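Long-range contacts in 16S rRNA processing protein (Pseudomonas aeruginosa, PDB 2F1L), which probably acts as an accessory factor in the final step of 30S ribosomal subunit assembly and is needed for efficient processing of 16S rRNA: residues 122-127 with 178-183; 127-132 with 153-158; 42-47 with 167-172; 144-149 with 162-167. One frame throughout, in Å; residues are numbered along the deposited sequence. Where two conformers were deposited one is given.

Interaction 1 (122-127 with 178-183); sequences KVIDQG and EMRVDW
I124 O is gripped twice by the partner strand: V181 N donates to it over 3.0 Å, and R180 CA, 3.3 Å from the same I124 O, adds a weaker C-H...O contact. Two more backbone bonds, M179 N to K122 O (2.8 Å) and I124 N to M179 O, complete a parallel ladder that pairs K122 with E178, V123 with M179 and I124 with R180. On the face carrying I124, the R180 chain starts with CG anti to the backbone N (chi1 169°), then bends at chi2 and chi3, and its end comes back toward 122-127. Its NH1 reaches D125 O at 2.6 Å; the oxygen lies in the guanidinium plane, though the bond is bent (135° at hydrogen). I124 CG2 lies obliquely to that group, 3.6 Å from R180 NH1, while I124 CD1 packs on E178 CG. On the opposite face V123 CG1 meets V181 CG2 at 3.8 Å, the two side chains crossing at about a right angle, and M146, V148 and L162 cover this buried side. D182 OD2 has its salt bridge with K75, outside the two segments. Joining the strands that come first and last along the chain in the mixed sheet, this is its only parallel pairing, within the PRC-barrel domain of RimM.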
loop_
_atom_site.group_PDB
_atom_site.type_symbol
_atom_site.label_atom_id
_atom_site.label_comp_id
_atom_site.label_asym_id
_atom_site.label_seq_id
_atom_site.Cartn_x
_atom_site.Cartn_y
_atom_site.Cartn_z
ATOM N N LYS A 122 -5.782 19.042 1.530
ATOM C CA LYS A 122 -4.592 19.200 2.340
ATOM C C LYS A 122 -4.202 17.817 2.843
ATOM O O LYS A 122 -5.040 17.055 3.299
ATOM C CB LYS A 122 -4.863 20.137 3.514
ATOM C CG LYS A 122 -5.224 21.583 3.133
ATOM C CD LYS A 122 -6.022 22.287 4.294
ATOM C CE LYS A 122 -7.116 23.329 3.848
ATOM N NZ LYS A 122 -8.423 23.082 4.616
ATOM N N VAL A 123 -2.924 17.497 2.773
ATOM C CA VAL A 123 -2.410 16.188 3.167
ATOM C C VAL A 123 -1.598 16.341 4.449
ATOM O O VAL A 123 -0.629 17.049 4.484
ATOM C CB VAL A 123 -1.516 15.636 2.054
ATOM C CG1 VAL A 123 -0.760 14.363 2.508
ATOM C CG2 VAL A 123 -2.356 15.392 0.820
ATOM N N ILE A 124 -2.009 15.665 5.502
ATOM C CA ILE A 124 -1.442 15.836 6.831
ATOM C C ILE A 124 -1.092 14.482 7.432
ATOM O O ILE A 124 -1.946 13.597 7.435
ATOM C CB ILE A 124 -2.449 16.526 7.716
ATOM C CG1 ILE A 124 -2.789 17.916 7.130
ATOM C CG2 ILE A 124 -1.914 16.667 9.144
ATOM C CD1 ILE A 124 -4.081 18.435 7.619
ATOM N N ASP A 125 0.148 14.339 7.921
ATOM C CA ASP A 125 0.705 13.055 8.345
ATOM C C ASP A 125 0.324 12.742 9.767
ATOM O O ASP A 125 -0.226 13.584 10.427
ATOM C CB ASP A 125 2.257 12.982 8.140
ATOM C CG ASP A 125 3.037 13.912 9.038
ATOM O OD1 ASP A 125 2.475 14.376 10.026
ATOM O OD2 ASP A 125 4.231 14.178 8.764
ATOM N N GLN A 126 0.651 11.534 10.247
ATOM C CA GLN A 126 0.145 11.173 11.561
ATOM C C GLN A 126 0.654 12.088 12.665
ATOM O O GLN A 126 -0.046 12.215 13.643
ATOM C CB GLN A 126 0.241 9.663 11.863
ATOM C CG GLN A 126 -1.093 8.938 11.562
ATOM C CD GLN A 126 -1.105 7.522 12.056
ATOM O OE1 GLN A 126 -0.180 6.745 11.767
ATOM N NE2 GLN A 126 -2.152 7.164 12.826
ATOM N N GLY A 127 1.777 12.774 12.467
ATOM C CA GLY A 127 2.263 13.769 13.412
ATOM C C GLY A 127 1.672 15.157 13.239
ATOM O O GLY A 127 2.147 16.077 13.859
ATOM N N GLU A 178 -9.489 17.988 3.995
ATOM C CA GLU A 178 -8.349 17.406 4.655
ATOM C C GLU A 178 -8.247 15.917 4.458
ATOM O O GLU A 178 -9.227 15.226 4.349
ATOM C CB GLU A 178 -8.405 17.701 6.148
ATOM C CG GLU A 178 -7.910 19.095 6.477
ATOM C CD GLU A 178 -8.168 19.536 7.942
ATOM O OE1 GLU A 178 -8.884 18.826 8.724
ATOM O OE2 GLU A 178 -7.613 20.612 8.292
HETATM N N MSE A 179 -7.022 15.442 4.452
HETATM C CA MSE A 179 -6.738 14.036 4.388
HETATM C C MSE A 179 -5.660 13.683 5.405
HETATM O O MSE A 179 -4.665 14.411 5.569
HETATM C CB MSE A 179 -6.269 13.678 3.010
HETATM C CG MSE A 179 -6.033 12.236 2.892
HETATM SE SE MSE A 179 -5.022 11.784 1.256
HETATM C CE MSE A 179 -6.520 11.515 -0.134
ATOM N N ARG A 180 -5.878 12.589 6.135
ATOM C CA ARG A 180 -4.891 12.146 7.093
ATOM C C ARG A 180 -4.211 10.924 6.492
ATOM O O ARG A 180 -4.899 10.002 6.026
ATOM C CB ARG A 180 -5.534 11.816 8.393
ATOM C CG ARG A 180 -4.656 11.108 9.366
ATOM C CD ARG A 180 -3.678 12.020 10.048
ATOM N NE ARG A 180 -4.330 12.791 11.093
ATOM C CZ ARG A 180 -3.757 13.772 11.790
ATOM N NH1 ARG A 180 -2.497 14.095 11.588
ATOM N NH2 ARG A 180 -4.458 14.429 12.708
ATOM N N VAL A 181 -2.864 10.946 6.521
ATOM C CA VAL A 181 -2.030 9.911 5.933
ATOM C C VAL A 181 -0.984 9.448 6.889
ATOM O O VAL A 181 -0.650 10.142 7.855
ATOM C CB VAL A 181 -1.320 10.351 4.649
ATOM C CG1 VAL A 181 -2.362 10.816 3.630
ATOM C CG2 VAL A 181 -0.310 11.441 4.934
ATOM N N ASP A 182 -0.523 8.221 6.641
ATOM C CA ASP A 182 0.615 7.682 7.331
ATOM C C ASP A 182 1.689 7.590 6.302
ATOM O O ASP A 182 1.576 6.823 5.344
ATOM C CB ASP A 182 0.313 6.308 7.923
ATOM C CG ASP A 182 1.452 5.775 8.753
ATOM O OD1 ASP A 182 2.253 6.568 9.292
ATOM O OD2 ASP A 182 1.500 4.551 8.923
ATOM N N TRP A 183 2.686 8.432 6.473
ATOM C CA TRP A 183 3.763 8.597 5.510
ATOM C C TRP A 183 4.950 9.257 6.195
ATOM O O TRP A 183 4.785 10.150 7.005
ATOM C CB TRP A 183 3.319 9.437 4.302
ATOM C CG TRP A 183 4.242 9.263 3.130
ATOM C CD1 TRP A 183 5.154 10.150 2.670
ATOM C CD2 TRP A 183 4.371 8.092 2.313
ATOM N NE1 TRP A 183 5.822 9.620 1.602
ATOM C CE2 TRP A 183 5.367 8.350 1.379
ATOM C CE3 TRP A 183 3.719 6.852 2.281
ATOM C CZ2 TRP A 183 5.731 7.434 0.420
ATOM C CZ3 TRP A 183 4.066 5.954 1.339
ATOM C CH2 TRP A 183 5.066 6.243 0.404
#

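Interaction 2 (127-132 with 153-158); sequences GRQLLG and GSLDDR
L155 CG stands anti to its backbone N (chi1 -176°), while Q129 CG lies anti to its own carbonyl carbon (chi1 -56°); from there Q129 runs extended, and its amide meets the L155 methyls. L155 CD1 comes 3.4 Å from Q129 OE1, and L155 CD2 lies nearer the nitrogen, 3.9 Å from Q129 NE2; that NE2 is bonded to D125. Next to this pair L155 N donates to L130 O at 2.8 Å in a nearly straight bond (170°), and L130 CD2 rests against the backbone of G153, 3.8 Å from G153 C. The contact thus seats the start of strand 130-138 on the long loop of the hairpin between strands 145-149 and 160-163, within the PRC-barrel domain. That loop is also braced internally. S154 OG donates to D156 O from above the carbonyl plane, and D156 OD1 accepts from R158 N at 3.0 Å, an Asx turn; D156 OD2 pairs with R160. Where the segments part, a water links them, 2.7 Å from L131 O and 2.8 Å from R158 O. Farther out, the R158 guanidinium bonds F187 O and makes a weak bond to Y39 of the second subunit.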
loop_
_atom_site.group_PDB
_atom_site.type_symbol
_atom_site.label_atom_id
_atom_site.label_comp_id
_atom_site.label_asym_id
_atom_site.label_seq_id
_atom_site.Cartn_x
_atom_site.Cartn_y
_atom_site.Cartn_z
ATOM N N GLY A 127 1.777 12.774 12.467
ATOM C CA GLY A 127 2.263 13.769 13.412
ATOM C C GLY A 127 1.672 15.157 13.239
ATOM O O GLY A 127 2.147 16.077 13.859
ATOM N N ARG A 128 0.675 15.328 12.373
ATOM C CA ARG A 128 -0.004 16.603 12.184
ATOM C C ARG A 128 0.692 17.602 11.227
ATOM O O ARG A 128 0.173 18.678 10.971
ATOM C CB ARG A 128 -0.257 17.261 13.542
ATOM N N GLN A 129 1.831 17.217 10.674
ATOM C CA GLN A 129 2.537 18.017 9.694
ATOM C C GLN A 129 1.795 18.081 8.371
ATOM O O GLN A 129 1.366 17.081 7.869
ATOM C CB GLN A 129 3.944 17.432 9.455
ATOM C CG GLN A 129 4.792 17.288 10.738
ATOM C CD GLN A 129 6.234 16.847 10.476
ATOM O OE1 GLN A 129 7.168 17.546 10.850
ATOM N NE2 GLN A 129 6.415 15.683 9.842
ATOM N N LEU A 130 1.660 19.276 7.807
ATOM C CA LEU A 130 1.058 19.486 6.499
ATOM C C LEU A 130 2.122 19.258 5.467
ATOM O O LEU A 130 3.071 20.029 5.370
ATOM C CB LEU A 130 0.531 20.918 6.361
ATOM C CG LEU A 130 0.009 21.315 4.967
ATOM C CD1 LEU A 130 -1.199 20.500 4.547
ATOM C CD2 LEU A 130 -0.347 22.759 4.937
ATOM N N LEU A 131 1.960 18.197 4.689
ATOM C CA LEU A 131 2.870 17.887 3.595
ATOM C C LEU A 131 2.552 18.678 2.352
ATOM O O LEU A 131 3.395 18.830 1.489
ATOM C CB LEU A 131 2.757 16.418 3.236
ATOM C CG LEU A 131 2.879 15.397 4.373
ATOM C CD1 LEU A 131 2.886 13.957 3.824
ATOM C CD2 LEU A 131 4.131 15.642 5.197
ATOM N N GLY A 132 1.325 19.154 2.210
ATOM C CA GLY A 132 0.992 19.862 0.983
ATOM C C GLY A 132 -0.427 19.614 0.557
ATOM O O GLY A 132 -1.220 19.165 1.356
ATOM N N GLY A 153 2.011 27.068 3.600
ATOM C CA GLY A 153 2.002 26.543 4.968
ATOM C C GLY A 153 2.600 25.141 5.096
ATOM O O GLY A 153 2.718 24.627 6.200
ATOM N N SER A 154 2.964 24.519 3.960
ATOM C CA SER A 154 3.592 23.168 3.917
ATOM C C SER A 154 4.839 23.140 4.783
ATOM O O SER A 154 5.531 24.132 4.918
ATOM C CB SER A 154 3.973 22.762 2.467
ATOM O OG SER A 154 4.876 21.644 2.386
ATOM N N LEU A 155 5.117 21.975 5.333
ATOM C CA LEU A 155 6.355 21.684 6.048
ATOM C C LEU A 155 7.652 22.063 5.324
ATOM O O LEU A 155 8.583 22.559 5.952
ATOM C CB LEU A 155 6.404 20.190 6.275
ATOM C CG LEU A 155 7.533 19.581 7.078
ATOM C CD1 LEU A 155 7.357 19.993 8.518
ATOM C CD2 LEU A 155 7.443 18.056 6.905
ATOM N N ASP A 156 7.736 21.800 4.023
ATOM C CA ASP A 156 8.940 22.153 3.268
ATOM C C ASP A 156 8.623 22.494 1.810
ATOM O O ASP A 156 7.555 23.004 1.530
ATOM C CB ASP A 156 9.990 21.040 3.404
ATOM C CG ASP A 156 9.500 19.681 2.905
ATOM O OD1 ASP A 156 8.606 19.610 2.021
ATOM O OD2 ASP A 156 10.048 18.670 3.396
ATOM N N ASP A 157 9.563 22.215 0.909
ATOM C CA ASP A 157 9.528 22.628 -0.492
ATOM C C ASP A 157 9.379 21.467 -1.421
ATOM O O ASP A 157 9.416 21.654 -2.650
ATOM C CB ASP A 157 10.845 23.324 -0.851
ATOM C CG ASP A 157 10.825 24.782 -0.518
ATOM O OD1 ASP A 157 9.781 25.221 0.014
ATOM O OD2 ASP A 157 11.831 25.487 -0.794
ATOM N N ARG A 158 9.205 20.275 -0.844
ATOM C CA ARG A 158 9.344 19.041 -1.583
ATOM C C ARG A 158 8.022 18.564 -2.092
ATOM O O ARG A 158 7.056 18.487 -1.323
ATOM C CB ARG A 158 9.878 17.923 -0.685
ATOM C CG ARG A 158 11.335 18.027 -0.288
ATOM C CD ARG A 158 11.752 16.766 0.464
ATOM N NE ARG A 158 11.647 15.613 -0.428
ATOM C CZ ARG A 158 11.217 14.409 -0.085
ATOM N NH1 ARG A 158 10.818 14.132 1.145
ATOM N NH2 ARG A 158 11.158 13.478 -1.006
HETATM O O HOH W 1 4.792 17.197 -0.223
#

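Interaction 3 (42-47 with 167-172). With GOL (glycerol), chain F.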
loop_
_atom_site.group_PDB
_atom_site.type_symbol
_atom_site.label_atom_id
_atom_site.label_comp_id
_atom_site.label_asym_id
_atom_site.label_seq_id
_atom_site.Cartn_x
_atom_site.Cartn_y
_atom_site.Cartn_z
ATOM N N THR A 42 -9.711 -1.764 3.871
ATOM C CA THR A 42 -10.364 -0.736 3.079
ATOM C C THR A 42 -9.387 0.407 2.751
ATOM O O THR A 42 -8.360 0.562 3.390
ATOM C CB THR A 42 -11.580 -0.144 3.823
ATOM O OG1 THR A 42 -11.163 0.505 5.053
ATOM C CG2 THR A 42 -12.560 -1.247 4.167
ATOM N N ASP A 43 -9.725 1.164 1.710
ATOM C CA ASP A 43 -9.005 2.351 1.342
ATOM C C ASP A 43 -10.038 3.453 1.308
ATOM O O ASP A 43 -10.996 3.338 0.597
ATOM C CB ASP A 43 -8.422 2.178 -0.051
ATOM C CG ASP A 43 -7.580 3.334 -0.461
ATOM O OD1 ASP A 43 -7.414 4.275 0.364
ATOM O OD2 ASP A 43 -7.079 3.284 -1.612
ATOM N N PRO A 44 -9.900 4.493 2.153
ATOM C CA PRO A 44 -9.017 4.815 3.250
ATOM C C PRO A 44 -9.106 3.765 4.331
ATOM O O PRO A 44 -10.126 3.059 4.418
ATOM C CB PRO A 44 -9.645 6.086 3.818
ATOM C CG PRO A 44 -10.351 6.699 2.701
ATOM C CD PRO A 44 -10.890 5.562 1.948
ATOM N N LEU A 45 -8.101 3.710 5.208
ATOM C CA LEU A 45 -8.144 2.729 6.282
ATOM C C LEU A 45 -9.446 2.764 7.098
ATOM O O LEU A 45 -9.926 1.718 7.553
ATOM C CB LEU A 45 -6.966 2.908 7.227
ATOM C CG LEU A 45 -6.600 1.728 8.140
ATOM C CD1 LEU A 45 -6.232 0.527 7.343
ATOM C CD2 LEU A 45 -5.428 2.131 9.018
ATOM N N ASP A 46 -10.016 3.949 7.304
ATOM C CA ASP A 46 -11.101 4.065 8.289
ATOM C C ASP A 46 -12.461 3.810 7.687
ATOM O O ASP A 46 -13.453 3.883 8.357
ATOM C CB ASP A 46 -11.077 5.424 9.005
ATOM C CG ASP A 46 -11.445 6.561 8.114
ATOM O OD1 ASP A 46 -11.734 6.304 6.930
ATOM O OD2 ASP A 46 -11.406 7.719 8.594
ATOM N N ASN A 47 -12.473 3.482 6.416
ATOM C CA ASN A 47 -13.662 3.304 5.669
ATOM C C ASN A 47 -14.450 2.099 6.119
ATOM O O ASN A 47 -15.653 2.065 6.010
ATOM C CB ASN A 47 -13.276 3.166 4.207
ATOM C CG ASN A 47 -14.467 3.129 3.311
ATOM O OD1 ASN A 47 -15.286 4.023 3.369
ATOM N ND2 ASN A 47 -14.597 2.075 2.497
ATOM N N GLN A 167 -2.913 1.541 3.572
ATOM C CA GLN A 167 -1.721 1.562 4.366
ATOM C C GLN A 167 -1.239 2.991 4.510
ATOM O O GLN A 167 -0.517 3.333 5.493
ATOM C CB GLN A 167 -0.626 0.693 3.721
ATOM C CG GLN A 167 0.616 0.548 4.591
ATOM C CD GLN A 167 1.636 -0.448 4.074
ATOM O OE1 GLN A 167 2.711 -0.555 4.651
ATOM N NE2 GLN A 167 1.314 -1.187 3.016
ATOM N N CYS A 168 -1.616 3.812 3.519
ATOM C CA CYS A 168 -1.207 5.209 3.449
ATOM C C CYS A 168 -2.316 6.216 3.809
ATOM O O CYS A 168 -2.140 7.107 4.674
ATOM C CB CYS A 168 -0.690 5.538 2.061
ATOM S SG CYS A 168 -0.151 7.269 1.949
ATOM N N VAL A 169 -3.450 6.099 3.126
ATOM C CA VAL A 169 -4.554 7.054 3.324
ATOM C C VAL A 169 -5.392 6.569 4.474
ATOM O O VAL A 169 -6.040 5.537 4.370
ATOM C CB VAL A 169 -5.445 7.192 2.065
ATOM C CG1 VAL A 169 -6.627 8.164 2.346
ATOM C CG2 VAL A 169 -4.626 7.696 0.920
ATOM N N LEU A 170 -5.407 7.304 5.568
ATOM C CA LEU A 170 -6.170 6.840 6.740
ATOM C C LEU A 170 -7.618 7.352 6.756
ATOM O O LEU A 170 -8.533 6.628 7.173
ATOM C CB LEU A 170 -5.467 7.277 8.033
ATOM C CG LEU A 170 -3.984 6.914 8.119
ATOM C CD1 LEU A 170 -3.470 7.157 9.477
ATOM C CD2 LEU A 170 -3.791 5.459 7.745
ATOM N N SER A 171 -7.799 8.613 6.367
ATOM C CA SER A 171 -9.087 9.279 6.500
ATOM C C SER A 171 -9.140 10.383 5.462
ATOM O O SER A 171 -8.161 11.072 5.256
ATOM C CB SER A 171 -9.229 9.931 7.892
ATOM O OG SER A 171 -9.036 9.014 8.960
ATOM N N ILE A 172 -10.281 10.571 4.831
ATOM C CA ILE A 172 -10.468 11.667 3.871
ATOM C C ILE A 172 -11.697 12.430 4.307
ATOM O O ILE A 172 -12.757 11.848 4.429
ATOM C CB ILE A 172 -10.719 11.128 2.450
ATOM C CG1 ILE A 172 -9.505 10.373 1.974
ATOM C CG2 ILE A 172 -11.070 12.246 1.502
ATOM C CD1 ILE A 172 -9.657 9.763 0.550
HETATM C C1 GOL F . -13.597 8.553 5.548
HETATM O O1 GOL F . -12.235 8.654 5.207
HETATM C C2 GOL F . -14.397 8.014 4.374
HETATM O O2 GOL F . -15.763 7.925 4.685
HETATM C C3 GOL F . -13.911 6.624 4.012
HETATM O O3 GOL F . -13.990 6.500 2.606
#
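Two backbone bonds carry the 42-47 loop on strand 169-172: L45 N donates to V169 O at 2.9 Å, and D46 N to L170 O at 3.1 Å, more bent (138° at hydrogen). The second acceptor belongs to L170, which with S171 faces R180 in a classic beta bulge. The loop is shaped from within by the cis peptide before P44 and by P44 O, which accepts from both T42 OG1 and N47 N. Among side chains, S171 OG gives its proton to D46 OD2 at 2.7 Å, approaching from above the carboxylate plane. D46 CG lies between the backbone N and the carbonyl carbon (chi1 69°), which holds the carboxylate carbon 3.1 Å from L170 O. The apolar part is modest: P44 CB packs on V169 CG1 and P44 CG on I172 CD1 (3.8 Å), while L45 and L170 run side by side, CD2 of L45 3.9 Å from CD2 of L170. A glycerol, probably from the crystallisation liquor, bridges the segments: its O1 accepts from I172 N (2.8 Å) and donates to D46 OD1, with D50 and Y113 as further partners. This junction of the N-terminal and PRC-barrel domains therefore rests on neutral donors; the S171 hydroxyl would favour a charged D46, and the nearby L170 carbonyl probably opposes it.

Interaction 4 (144-149 with 162-167)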
loop_
_atom_site.group_PDB
_atom_site.type_symbol
_atom_site.label_atom_id
_atom_site.label_comp_id
_atom_site.label_asym_id
_atom_site.label_seq_id
_atom_site.Cartn_x
_atom_site.Cartn_y
_atom_site.Cartn_z
ATOM N N ASP A 144 -3.046 3.907 -7.763
ATOM C CA ASP A 144 -2.901 5.301 -8.137
ATOM C C ASP A 144 -1.954 6.041 -7.196
ATOM O O ASP A 144 -1.847 5.714 -6.015
ATOM C CB ASP A 144 -4.259 5.970 -8.113
ATOM C CG ASP A 144 -5.191 5.424 -9.161
ATOM O OD1 ASP A 144 -4.696 5.072 -10.250
ATOM O OD2 ASP A 144 -6.418 5.361 -8.905
ATOM N N VAL A 145 -1.273 7.045 -7.715
ATOM C CA VAL A 145 -0.357 7.837 -6.914
ATOM C C VAL A 145 -0.882 9.234 -6.832
ATOM O O VAL A 145 -1.411 9.760 -7.805
ATOM C CB VAL A 145 1.037 7.847 -7.553
ATOM C CG1 VAL A 145 1.900 8.924 -6.943
ATOM C CG2 VAL A 145 1.695 6.445 -7.397
HETATM N N MSE A 146 -0.731 9.849 -5.671
HETATM C CA MSE A 146 -1.118 11.236 -5.451
HETATM C C MSE A 146 0.103 12.102 -5.507
HETATM O O MSE A 146 1.056 11.881 -4.782
HETATM C CB MSE A 146 -1.748 11.389 -4.095
HETATM C CG MSE A 146 -2.999 10.601 -3.950
HETATM SE SE MSE A 146 -3.539 10.380 -2.030
HETATM C CE MSE A 146 -2.019 9.433 -1.216
ATOM N N VAL A 147 0.070 13.097 -6.382
ATOM C CA VAL A 147 1.145 14.078 -6.473
ATOM C C VAL A 147 0.806 15.174 -5.480
ATOM O O VAL A 147 -0.176 15.902 -5.661
ATOM C CB VAL A 147 1.305 14.665 -7.925
ATOM C CG1 VAL A 147 2.500 15.593 -8.010
ATOM C CG2 VAL A 147 1.493 13.568 -8.917
ATOM N N VAL A 148 1.616 15.259 -4.423
ATOM C CA VAL A 148 1.450 16.247 -3.341
ATOM C C VAL A 148 2.422 17.412 -3.519
ATOM O O VAL A 148 3.643 17.217 -3.499
ATOM C CB VAL A 148 1.664 15.569 -2.013
ATOM C CG1 VAL A 148 1.479 16.571 -0.891
ATOM C CG2 VAL A 148 0.630 14.421 -1.867
ATOM N N LYS A 149 1.884 18.607 -3.770
ATOM C CA LYS A 149 2.709 19.805 -4.057
ATOM C C LYS A 149 2.809 20.571 -2.749
ATOM O O LYS A 149 1.852 20.621 -1.992
ATOM C CB LYS A 149 2.098 20.697 -5.161
ATOM N N LEU A 162 2.554 9.820 -3.064
ATOM C CA LEU A 162 2.022 8.894 -2.078
ATOM C C LEU A 162 1.104 7.924 -2.775
ATOM O O LEU A 162 0.388 8.297 -3.668
ATOM C CB LEU A 162 1.285 9.632 -0.984
ATOM C CG LEU A 162 2.131 10.228 0.143
ATOM C CD1 LEU A 162 3.150 11.198 -0.359
ATOM C CD2 LEU A 162 1.195 10.921 1.140
ATOM N N PRO A 163 1.144 6.661 -2.373
ATOM C CA PRO A 163 0.240 5.655 -2.935
ATOM C C PRO A 163 -1.161 5.807 -2.370
ATOM O O PRO A 163 -1.335 6.042 -1.160
ATOM C CB PRO A 163 0.865 4.353 -2.468
ATOM C CG PRO A 163 1.468 4.705 -1.144
ATOM C CD PRO A 163 2.016 6.106 -1.321
ATOM N N TYR A 164 -2.161 5.714 -3.230
ATOM C CA TYR A 164 -3.556 5.792 -2.772
ATOM C C TYR A 164 -3.957 4.385 -2.355
ATOM O O TYR A 164 -4.510 3.611 -3.146
ATOM C CB TYR A 164 -4.500 6.329 -3.874
ATOM C CG TYR A 164 -5.918 6.477 -3.386
ATOM C CD1 TYR A 164 -6.306 7.555 -2.618
ATOM C CD2 TYR A 164 -6.858 5.501 -3.641
ATOM C CE1 TYR A 164 -7.604 7.677 -2.135
ATOM C CE2 TYR A 164 -8.132 5.597 -3.159
ATOM C CZ TYR A 164 -8.511 6.694 -2.407
ATOM O OH TYR A 164 -9.816 6.770 -1.941
ATOM N N THR A 165 -3.599 4.045 -1.132
ATOM C CA THR A 165 -3.974 2.781 -0.495
ATOM C C THR A 165 -4.229 3.072 0.980
ATOM O O THR A 165 -3.787 4.098 1.497
ATOM C CB THR A 165 -2.829 1.781 -0.511
ATOM O OG1 THR A 165 -1.742 2.286 0.288
ATOM C CG2 THR A 165 -2.346 1.548 -1.916
ATOM N N GLY A 166 -4.886 2.145 1.655
ATOM C CA GLY A 166 -5.201 2.275 3.078
ATOM C C GLY A 166 -4.005 2.165 4.017
ATOM O O GLY A 166 -4.075 2.629 5.152
ATOM N N GLN A 167 -2.913 1.541 3.572
ATOM C CA GLN A 167 -1.721 1.562 4.366
ATOM C C GLN A 167 -1.239 2.991 4.510
ATOM O O GLN A 167 -0.517 3.333 5.493
ATOM C CB GLN A 167 -0.626 0.693 3.721
ATOM C CG GLN A 167 0.616 0.548 4.591
ATOM C CD GLN A 167 1.636 -0.448 4.074
ATOM O OE1 GLN A 167 2.711 -0.555 4.651
ATOM N NE2 GLN A 167 1.314 -1.187 3.016
HETATM O O HOH W 2 -5.297 2.946 -6.409
#
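M146, a selenomethionine, and L162 form the tight part of this hairpin contact: CE of M146 is modelled only 3.3 Å from CB of L162, closer than carbons normally pack, so the exact value is doubtful. A bend at chi3 (-60°) brings that methyl round to the leucine, and P163 O is close to it as well. The selenium lies in the plane of the Y164 ring, at its edge, 4.0 Å from Y164 CD1 and 5.4 Å from the ring centroid, a Met-aromatic contact. M179, V169, I134 and L137 also pack on M146. The backbones are joined here too: M146 and L162 are an antiparallel hydrogen-bonded pair, with M146 N to L162 O at 2.8 Å (174°) and L162 N to M146 O at 3.1 Å. Things slacken towards D144. There Y164 N still donates to D144 O at 2.8 Å, but Y164 is the centre of an inverse gamma turn and the strands part; a water accepts from D144 N and bonds Y164 O only weakly. The V145 and P163 face packs on F41 and Q167 of the second subunit. A polarisable selenium at the ring's edge, where the C-H bonds carry partial positive charge, is consistent with a mildly attractive contact.

Starting from the N terminus, the 42-47 loop of the N-terminal domain opens the longest closure, interaction 3, which ends at 167-172 and ties the two domains together. Everything else belongs to the PRC-barrel domain. Interaction 1 starts at 122-127, inside that loop, but ends beyond it at 178-183, so 1 and 3 cross. Interactions 2 and 4 both fall within 1 and within 3, and they cross each other, since 144-149 comes before 153-158 and 162-167 after it. G127 is shared by 1 and 2, Q167 by 3 and 4. Interactions 1 and 4 pair strands of one mixed sheet (122-125 with 178-181, 145-149 with 160-163), while interaction 2 ties its strand 130-138 to the loop between 145-149 and 160-163.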